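PDB 3CFU: uncharacterized lipoprotein yjhA from Bacillus subtilis, which is of unknown function but is a predicted membrane lipoprotein, whose probably extracellular DUF4352 domain is the part described here. Local coordinates for residues R48-T54 / T105-V111. Numbering follows the deposited sequence.
Sequences RLIIEVT and TGVLSYV
Residues 48-54 and 105-111 are extended neighbours in an antiparallel sheet, their axes 4.5 Å apart at 165°. Leu49-Tyr110, Ile51-Leu108 and Val53-Gly106 are the hydrogen-bonded pairs, with N to O distances of 2.7 Å from Leu49 N to Tyr110 O, 2.7 Å from Leu108 N to Ile51 O and 2.8 Å from Val53 N to Gly106 O; Arg48-Val111, Ile50-Ser109, Glu52-Val107 and Thr54-Thr105 are non-hydrogen-bonded. Thr105, Leu108 and Tyr110 lose the most area. On the apolar face, Leu108 (chi1 m) sets CD2 4.3 Å from Val53 CG1, while Ile51 CD1 lies 4.3 Å from Tyr110 CE2; Leu72 of strand 70-73 packs on Leu49, Ile51 and Tyr110, and Phe70 on Leu108. The other face is more polar. Thr105 OG1 hydrogen-bonds Thr54 OG1 (2.9 Å), and Thr105 CG2 lies 3.6 Å from Glu52 CG. Ser109 (chi1 t) accepts from Arg48 NH1 (2.7 Å from OG) and donates to Leu49 O (2.7 Å from OG); Arg48 also salt-bridges Glu88, and Glu52 pairs with Arg91. Strand 13-23 hydrogen-bonds along the far edge of 48-54, making this the inner-to-edge strand pairing of a four-stranded antiparallel sheet whose Leu49/Ile51/Leu108/Tyr110 face packs on strand 70-73, as in a beta-sandwich.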
# COMPACT_ATOMS: atom_id res chain seq x y z
N ARG A 48 -13.89 6.14 -3.46
CA ARG A 48 -12.45 6.07 -3.33
C ARG A 48 -12.00 5.49 -2.00
O ARG A 48 -12.38 5.98 -0.93
CB ARG A 48 -11.83 7.47 -3.49
CG ARG A 48 -10.31 7.49 -3.61
CD ARG A 48 -9.82 8.81 -4.17
NE ARG A 48 -10.15 9.94 -3.31
CZ ARG A 48 -9.55 10.20 -2.15
NH1 ARG A 48 -8.57 9.41 -1.71
NH2 ARG A 48 -9.92 11.24 -1.43
N LEU A 49 -11.23 4.41 -2.06
CA LEU A 49 -10.69 3.80 -0.86
C LEU A 49 -9.46 4.60 -0.40
O LEU A 49 -8.68 5.11 -1.22
CB LEU A 49 -10.25 2.35 -1.14
CG LEU A 49 -11.39 1.33 -1.26
CD1 LEU A 49 -12.52 1.91 -2.09
CD2 LEU A 49 -10.88 0.04 -1.88
N ILE A 50 -9.31 4.73 0.91
CA ILE A 50 -8.16 5.41 1.49
C ILE A 50 -7.59 4.45 2.52
O ILE A 50 -7.95 4.50 3.69
CB ILE A 50 -8.51 6.71 2.23
CG1 ILE A 50 -9.14 7.71 1.26
CG2 ILE A 50 -7.25 7.29 2.87
CD1 ILE A 50 -10.53 7.34 0.83
N ILE A 51 -6.70 3.57 2.06
CA ILE A 51 -6.09 2.59 2.95
C ILE A 51 -4.85 3.16 3.62
O ILE A 51 -3.95 3.68 2.96
CB ILE A 51 -5.68 1.32 2.16
CG1 ILE A 51 -6.92 0.70 1.51
CG2 ILE A 51 -5.03 0.31 3.10
CD1 ILE A 51 -6.62 -0.33 0.45
N GLU A 52 -4.84 3.10 4.95
CA GLU A 52 -3.70 3.57 5.72
C GLU A 52 -2.95 2.32 6.13
O GLU A 52 -3.55 1.37 6.64
CB GLU A 52 -4.15 4.34 6.97
CG GLU A 52 -2.98 4.89 7.77
CD GLU A 52 -3.41 5.56 9.06
OE1 GLU A 52 -3.86 4.85 9.98
OE2 GLU A 52 -3.29 6.80 9.14
N VAL A 53 -1.64 2.32 5.89
CA VAL A 53 -0.80 1.17 6.23
C VAL A 53 0.44 1.63 7.00
O VAL A 53 0.79 2.81 7.01
CB VAL A 53 -0.34 0.40 4.93
CG1 VAL A 53 -1.56 -0.05 4.13
CG2 VAL A 53 0.53 1.28 4.06
N THR A 54 1.10 0.68 7.66
CA THR A 54 2.30 0.96 8.43
C THR A 54 3.36 -0.08 8.14
O THR A 54 3.07 -1.27 8.06
CB THR A 54 2.03 0.93 9.96
OG1 THR A 54 1.21 2.04 10.33
CG2 THR A 54 3.34 0.98 10.75
N THR A 105 4.04 5.48 8.42
CA THR A 105 2.62 5.27 8.18
C THR A 105 2.18 6.18 7.05
O THR A 105 2.57 7.35 7.01
CB THR A 105 1.78 5.53 9.47
OG1 THR A 105 2.29 4.74 10.55
CG2 THR A 105 0.32 5.15 9.24
N GLY A 106 1.39 5.64 6.13
CA GLY A 106 0.93 6.40 4.99
C GLY A 106 -0.31 5.82 4.35
O GLY A 106 -0.82 4.78 4.78
N VAL A 107 -0.80 6.47 3.30
CA VAL A 107 -2.02 6.01 2.66
C VAL A 107 -1.90 5.64 1.18
O VAL A 107 -1.05 6.18 0.46
CB VAL A 107 -3.15 7.08 2.85
CG1 VAL A 107 -3.46 7.25 4.35
CG2 VAL A 107 -2.72 8.42 2.25
N LEU A 108 -2.74 4.70 0.76
CA LEU A 108 -2.83 4.23 -0.62
C LEU A 108 -4.27 4.56 -1.00
O LEU A 108 -5.15 4.53 -0.14
CB LEU A 108 -2.63 2.71 -0.72
CG LEU A 108 -1.24 2.07 -0.78
CD1 LEU A 108 -0.20 2.98 -0.17
CD2 LEU A 108 -1.28 0.73 -0.05
N SER A 109 -4.53 4.88 -2.27
CA SER A 109 -5.88 5.22 -2.68
C SER A 109 -6.28 4.62 -4.02
O SER A 109 -5.46 4.53 -4.94
CB SER A 109 -6.04 6.74 -2.71
OG SER A 109 -7.39 7.12 -2.47
N TYR A 110 -7.54 4.22 -4.12
CA TYR A 110 -8.07 3.61 -5.34
C TYR A 110 -9.54 3.95 -5.54
O TYR A 110 -10.27 4.17 -4.57
CB TYR A 110 -7.94 2.09 -5.24
CG TYR A 110 -6.56 1.60 -4.91
CD1 TYR A 110 -5.65 1.29 -5.92
CD2 TYR A 110 -6.15 1.46 -3.59
CE1 TYR A 110 -4.37 0.84 -5.62
CE2 TYR A 110 -4.87 1.02 -3.27
CZ TYR A 110 -3.98 0.71 -4.29
OH TYR A 110 -2.71 0.30 -3.99
N VAL A 111 -9.97 3.96 -6.79
CA VAL A 111 -11.36 4.25 -7.12
C VAL A 111 -12.05 2.95 -7.52
O VAL A 111 -11.59 2.23 -8.41
CB VAL A 111 -11.45 5.26 -8.27
CG1 VAL A 111 -10.98 6.62 -7.77
CG2 VAL A 111 -10.59 4.81 -9.44